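Local coordinates for protection of telomeres protein poz1 (Schizosaccharomyces pombe, PDB 5WE0) that binds telomeric DNA and negatively regulates telomerase and telomere length, at residues 22-26 / 62-68. Sequence-based numbering, arbitrary orientation.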
loop_
_atom_site.group_PDB
_atom_site.type_symbol
_atom_site.label_atom_id
_atom_site.label_comp_id
_atom_site.label_asym_id
_atom_site.label_seq_id
_atom_site.Cartn_x
_atom_site.Cartn_y
_atom_site.Cartn_z
ATOM N N ASN A 22 10.603 -3.010 -12.261
ATOM C CA ASN A 22 9.995 -3.891 -11.279
ATOM C C ASN A 22 9.737 -3.095 -10.006
ATOM O O ASN A 22 9.331 -1.931 -10.084
ATOM C CB ASN A 22 10.871 -5.121 -11.031
ATOM C CG ASN A 22 11.182 -5.874 -12.308
ATOM O OD1 ASN A 22 10.276 -6.332 -13.013
ATOM N ND2 ASN A 22 12.467 -5.966 -12.642
ATOM N N HIS A 23 9.946 -3.689 -8.838
ATOM C CA HIS A 23 9.547 -3.051 -7.590
ATOM C C HIS A 23 10.732 -2.396 -6.892
ATOM O O HIS A 23 11.839 -2.946 -6.860
ATOM C CB HIS A 23 8.882 -4.064 -6.658
ATOM C CG HIS A 23 7.644 -4.675 -7.221
ATOM N ND1 HIS A 23 6.593 -3.920 -7.702
ATOM C CD2 HIS A 23 7.289 -5.971 -7.397
ATOM C CE1 HIS A 23 5.636 -4.725 -8.130
ATOM N NE2 HIS A 23 6.030 -5.976 -7.955
ATOM N N TYR A 24 10.480 -1.230 -6.311
ATOM C CA TYR A 24 11.503 -0.533 -5.555
ATOM C C TYR A 24 11.859 -1.291 -4.273
ATOM O O TYR A 24 11.028 -1.974 -3.660
ATOM C CB TYR A 24 11.035 0.884 -5.224
ATOM C CG TYR A 24 11.955 1.586 -4.261
ATOM C CD1 TYR A 24 13.125 2.203 -4.698
ATOM C CD2 TYR A 24 11.690 1.575 -2.897
ATOM C CE1 TYR A 24 13.993 2.823 -3.794
ATOM C CE2 TYR A 24 12.541 2.188 -1.998
ATOM C CZ TYR A 24 13.685 2.814 -2.450
ATOM O OH TYR A 24 14.515 3.407 -1.526
ATOM N N ASP A 25 13.125 -1.182 -3.882
ATOM C CA ASP A 25 13.568 -1.612 -2.560
ATOM C C ASP A 25 14.710 -0.697 -2.136
ATOM O O ASP A 25 15.497 -0.254 -2.974
ATOM C CB ASP A 25 14.010 -3.084 -2.541
ATOM C CG ASP A 25 14.440 -3.564 -1.133
ATOM O OD1 ASP A 25 13.904 -3.082 -0.096
ATOM O OD2 ASP A 25 15.339 -4.435 -1.071
ATOM N N MET A 26 14.803 -0.408 -0.840
ATOM C CA MET A 26 15.847 0.505 -0.403
ATOM C C MET A 26 17.182 -0.219 -0.394
ATOM O O MET A 26 17.311 -1.290 0.198
ATOM C CB MET A 26 15.572 1.094 0.976
ATOM C CG MET A 26 16.662 2.115 1.323
ATOM S SD MET A 26 16.016 3.788 1.610
ATOM C CE MET A 26 15.401 3.593 3.274
ATOM N N GLU A 62 5.451 -0.630 -2.458
ATOM C CA GLU A 62 6.468 -1.628 -2.777
ATOM C C GLU A 62 7.432 -1.833 -1.603
ATOM O O GLU A 62 7.854 -2.961 -1.324
ATOM C CB GLU A 62 7.227 -1.198 -4.032
ATOM C CG GLU A 62 6.340 -1.152 -5.294
ATOM C CD GLU A 62 7.082 -0.617 -6.502
ATOM O OE1 GLU A 62 7.983 0.243 -6.312
ATOM O OE2 GLU A 62 6.760 -1.051 -7.646
ATOM N N TYR A 63 7.815 -0.749 -0.920
ATOM C CA TYR A 63 8.756 -0.853 0.194
ATOM C C TYR A 63 8.078 -1.465 1.416
ATOM O O TYR A 63 8.555 -2.458 1.973
ATOM C CB TYR A 63 9.315 0.541 0.515
ATOM C CG TYR A 63 10.384 0.595 1.611
ATOM C CD1 TYR A 63 11.469 -0.279 1.606
ATOM C CD2 TYR A 63 10.313 1.538 2.638
ATOM C CE1 TYR A 63 12.441 -0.224 2.607
ATOM C CE2 TYR A 63 11.280 1.600 3.630
ATOM C CZ TYR A 63 12.337 0.722 3.604
ATOM O OH TYR A 63 13.290 0.782 4.576
ATOM N N CYS A 64 6.904 -0.938 1.775
ATOM C CA CYS A 64 6.163 -1.398 2.949
ATOM C C CYS A 64 5.896 -2.903 2.921
ATOM O O CYS A 64 6.048 -3.592 3.938
ATOM C CB CYS A 64 4.850 -0.628 3.029
ATOM S SG CYS A 64 3.810 -1.105 4.391
ATOM N N PHE A 65 5.441 -3.428 1.787
ATOM C CA PHE A 65 5.111 -4.843 1.691
ATOM C C PHE A 65 6.232 -5.647 1.057
ATOM O O PHE A 65 6.051 -6.841 0.790
ATOM C CB PHE A 65 3.788 -5.044 0.929
ATOM C CG PHE A 65 2.613 -4.477 1.661
ATOM C CD1 PHE A 65 2.103 -5.122 2.774
ATOM C CD2 PHE A 65 2.064 -3.266 1.282
ATOM C CE1 PHE A 65 1.052 -4.580 3.487
ATOM C CE2 PHE A 65 1.000 -2.728 1.978
ATOM C CZ PHE A 65 0.500 -3.382 3.090
ATOM N N ASN A 66 7.391 -5.022 0.824
ATOM C CA ASN A 66 8.587 -5.738 0.391
ATOM C C ASN A 66 8.312 -6.512 -0.903
ATOM O O ASN A 66 8.670 -7.684 -1.050
ATOM C CB ASN A 66 9.072 -6.656 1.523
ATOM C CG ASN A 66 10.605 -6.809 1.570
ATOM O OD1 ASN A 66 11.337 -6.136 0.846
ATOM N ND2 ASN A 66 11.082 -7.682 2.448
ATOM N N LEU A 67 7.644 -5.839 -1.851
ATOM C CA LEU A 67 7.200 -6.503 -3.079
ATOM C C LEU A 67 8.359 -7.005 -3.938
ATOM O O LEU A 67 8.134 -7.838 -4.823
ATOM C CB LEU A 67 6.290 -5.575 -3.904
ATOM C CG LEU A 67 4.972 -5.230 -3.203
ATOM C CD1 LEU A 67 4.024 -4.446 -4.135
ATOM C CD2 LEU A 67 4.310 -6.499 -2.685
ATOM N N SER A 68 9.584 -6.503 -3.713
ATOM C CA SER A 68 10.761 -6.998 -4.431
ATOM C C SER A 68 11.058 -8.466 -4.162
ATOM O O SER A 68 11.761 -9.087 -4.969
ATOM C CB SER A 68 12.004 -6.204 -4.042
ATOM O OG SER A 68 12.028 -5.004 -4.768
HETATM O O HOH W 1 10.385 -4.024 -2.381
#
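The H23 ring lies over L67, whose CB sits under one ring face, 3.8 Å from the ring centroid, in a CH-pi contact. L67 is part of the Schellman motif that ends helix 54-64. There N66 takes positive phi as the C-prime residue, L67 N bonds back to E62 O, and N66 N bonds back to Y63 O. The contact joins this helix end to the loop between helices 2-18 and 31-43. E62 grips the loop with both carboxylate oxygens. E62 OE2 accepts from H23 ND1 at 2.9 Å, nearly straight at 171°. The oxygen lies in the ring plane, but the carboxylate stands steeply to it, with the two planes 79° apart. E62 OE1 takes the backbone N of Y24 at 2.9 Å, from above the carboxylate plane. The chain of E62 runs extended beyond CG (chi2 175°), which carries the carboxylate out to both donors. On helix 209-230, K224 forms a salt bridge to E62 OE2, and S217 bonds to H23 NE2, so both ring nitrogens are held. With an alanine here in place of E62, H23 ND1, the Y24 amide and the K224 charge would probably lose the partner they share, and the imidazole would be less fixed in rotation. Further along, M26 CB comes within 3.8 Å of Y63 CE1. The Y63 ring also stacks on an aromatic side chain of another protein chain. Within the 62-68 turn, one water donates to E62 O and accepts from S68 N at 2.9 Å.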